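Local coordinates for putative dienelactone hydrolase (Klebsiella pneumoniae subsp. pneumoniae MGH 78578, PDB 3F67), which probably acts as a hydrolase of the dienelactone hydrolase family, with an alpha/beta-hydrolase fold, probably acting on ester bonds, at residues A[187-190]-A[191-195]. Numbering follows the deposited sequence.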
ATOM      1  N   THR A 187       9.615  11.781 -13.537  1.00 15.28           N
ATOM      2  CA  THR A 187       9.856  11.240 -12.176  1.00 15.37           C
ATOM      3  C   THR A 187       9.919   9.722 -12.183  1.00 16.01           C
ATOM      4  O   THR A 187      10.694   9.139 -11.420  1.00 14.84           O
ATOM      5  CB  THR A 187       8.868  11.739 -11.067  1.00 16.21           C
ATOM      6  OG1 THR A 187       7.580  11.067 -11.145  1.00 17.74           O
ATOM      7  CG2 THR A 187       8.692  13.274 -11.123  1.00 14.65           C
ATOM      8  N   VAL A 188       9.142   9.092 -13.066  1.00 14.63           N
ATOM      9  CA  VAL A 188       9.248   7.644 -13.265  1.00 16.02           C
ATOM     10  C   VAL A 188      10.657   7.321 -13.819  1.00 15.63           C
ATOM     11  O   VAL A 188      11.304   6.320 -13.411  1.00 16.11           O
ATOM     12  CB  VAL A 188       8.106   7.128 -14.200  1.00 15.50           C
ATOM     13  CG1 VAL A 188       8.346   5.677 -14.685  1.00 17.78           C
ATOM     14  CG2 VAL A 188       6.716   7.268 -13.527  1.00 17.06           C
ATOM     15  N   GLU A 189      11.163   8.163 -14.725  1.00 15.56           N
ATOM     16  CA  GLU A 189      12.528   7.975 -15.220  1.00 16.08           C
ATOM     17  C   GLU A 189      13.581   8.119 -14.108  1.00 15.32           C
ATOM     18  O   GLU A 189      14.543   7.338 -14.041  1.00 15.34           O
ATOM     19  CB  GLU A 189      12.828   8.935 -16.389  1.00 16.57           C
ATOM     20  CG  GLU A 189      14.262   8.883 -16.901  1.00 19.65           C
ATOM     21  CD  GLU A 189      14.715   7.515 -17.454  1.00 26.57           C
ATOM     22  OE1 GLU A 189      13.880   6.647 -17.788  1.00 27.27           O
ATOM     23  OE2 GLU A 189      15.944   7.348 -17.597  1.00 32.92           O
ATOM     24  N   THR A 190      13.419   9.127 -13.259  1.00 14.00           N
ATOM     25  CA  THR A 190      14.334   9.300 -12.135  1.00 13.73           C
ATOM     26  C   THR A 190      14.324   8.043 -11.267  1.00 13.23           C
ATOM     27  O   THR A 190      15.372   7.562 -10.844  1.00 12.63           O
ATOM     28  CB  THR A 190      13.947  10.545 -11.282  1.00 14.01           C
ATOM     29  OG1 THR A 190      13.949  11.699 -12.131  1.00 12.47           O
ATOM     30  CG2 THR A 190      14.912  10.759 -10.146  1.00 15.29           C
HETATM   31  N   MSE A 191      13.136   7.498 -11.024  1.00 12.43           N
HETATM   32  CA  MSE A 191      13.048   6.306 -10.200  1.00 13.84           C
HETATM   33  C   MSE A 191      13.682   5.088 -10.895  1.00 14.37           C
HETATM   34  O   MSE A 191      14.393   4.295 -10.249  1.00 14.01           O
HETATM   35  CB  MSE A 191      11.576   6.002  -9.864  1.00 13.46           C
HETATM   36  CG  MSE A 191      11.450   4.783  -8.985  1.00 14.43           C
HETATM   37 SE   MSE A 191      12.185   5.141  -7.187  0.95 17.08          SE
HETATM   38  CE  MSE A 191      11.543   3.569  -6.277  1.00 16.73           C
ATOM     39  N   ARG A 192      13.478   4.964 -12.205  1.00 15.53           N
ATOM     40  CA  ARG A 192      14.118   3.882 -12.949  1.00 16.22           C
ATOM     41  C   ARG A 192      15.631   3.987 -12.900  1.00 16.51           C
ATOM     42  O   ARG A 192      16.303   2.960 -12.814  1.00 15.72           O
ATOM     43  CB  ARG A 192      13.636   3.819 -14.412  1.00 15.88           C
ATOM     44  CG  ARG A 192      12.205   3.286 -14.503  1.00 16.93           C
ATOM     45  CD  ARG A 192      11.656   3.392 -15.928  1.00 21.03           C
ATOM     46  NE  ARG A 192      10.409   2.618 -16.037  1.00 19.47           N
ATOM     47  CZ  ARG A 192       9.444   2.879 -16.910  1.00 21.46           C
ATOM     48  NH1 ARG A 192       9.534   3.909 -17.757  1.00 21.92           N
ATOM     49  NH2 ARG A 192       8.388   2.102 -16.951  1.00 19.47           N
ATOM     50  N   GLN A 193      16.169   5.214 -12.950  1.00 16.39           N
ATOM     51  CA  GLN A 193      17.598   5.408 -12.793  1.00 16.76           C
ATOM     52  C   GLN A 193      18.036   4.927 -11.416  1.00 15.53           C
ATOM     53  O   GLN A 193      19.082   4.279 -11.315  1.00 16.79           O
ATOM     54  CB  GLN A 193      18.032   6.875 -13.008  1.00 16.86           C
ATOM     55  CG  GLN A 193      17.955   7.343 -14.437  1.00 21.44           C
ATOM     56  CD  GLN A 193      18.472   8.782 -14.594  1.00 23.30           C
ATOM     57  OE1 GLN A 193      18.819   9.456 -13.602  1.00 27.51           O
ATOM     58  NE2 GLN A 193      18.456   9.279 -15.822  1.00 21.44           N
ATOM     59  N   ALA A 194      17.260   5.245 -10.386  1.00 14.70           N
ATOM     60  CA  ALA A 194      17.620   4.903  -9.018  1.00 15.68           C
ATOM     61  C   ALA A 194      17.604   3.364  -8.862  1.00 16.12           C
ATOM     62  O   ALA A 194      18.505   2.788  -8.259  1.00 16.20           O
ATOM     63  CB  ALA A 194      16.652   5.561  -8.023  1.00 15.51           C
ATOM     64  N   LEU A 195      16.595   2.733  -9.439  1.00 14.98           N
ATOM     65  CA  LEU A 195      16.458   1.249  -9.363  1.00 15.27           C
ATOM     66  C   LEU A 195      17.592   0.527 -10.115  1.00 17.56           C
ATOM     67  O   LEU A 195      18.160  -0.473  -9.631  1.00 17.45           O
ATOM     68  CB  LEU A 195      15.102   0.837  -9.911  1.00 15.21           C
ATOM     69  CG  LEU A 195      13.908   1.270  -9.068  1.00 15.51           C
ATOM     70  CD1 LEU A 195      12.584   1.114  -9.873  1.00 16.28           C
ATOM     71  CD2 LEU A 195      13.872   0.523  -7.703  1.00 15.45           C
TER
HETATM   72  O   HOH W   1      16.546  11.992 -13.368  1.00 14.81           O
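Thr187 accepts the Met191 backbone N-H at its carbonyl, with 3.0 Å from Thr187 O to Met191 N. Its hydroxyl hydrogen-bonds Pro184 O, just before the helix. Val188 continues the i to i+4 ladder, Val188 O taking Arg192 N at 2.8 Å. Its side chain runs alongside that of Arg192. Val188 CG1, anti to its own backbone nitrogen (chi1 168°), sits over the centre of one guanidinium face, 3.7 Å from Arg192 CZ. The arginine chain is extended from CG to NE, which lays its guanidinium over the valine methyl. Arg192 NH2 then bonds Ile204 O on strand 202-207. Glu189 O receives Gln193 N at 2.9 Å. The bend at chi2 (61°) brings the Glu189 carboxylate back to the Gln193 amide, nearly perpendicular to it, with 3.6 Å from Glu189 OE2 to Gln193 NE2. The same OE2 has a long, weak ion pair with Arg196. Thr190 O takes Ala194 N at 3.0 Å, and the series continues with Leu195 N on Met191 O. Thr190 OG1 bonds Asp186 O one turn back and a water at 2.9 Å; that water donates a weak bond to Gln193 OE1. Helix 185-197 links strands 172-177 and 202-207 in a beta-alpha-beta unit of the alpha/beta-hydrolase fold. Met191, present as selenomethionine, and Leu195 pack on Trp130 of helix 124-133. The chemistry is thus divided around the helix: the buried Val188, Met191 and Leu195 face the rest of the protein, Glu189, Thr190 and Gln193 form a polar, partly hydrated flank, and Arg192 ties the helix to edge strand 202-207 through a backbone carbonyl.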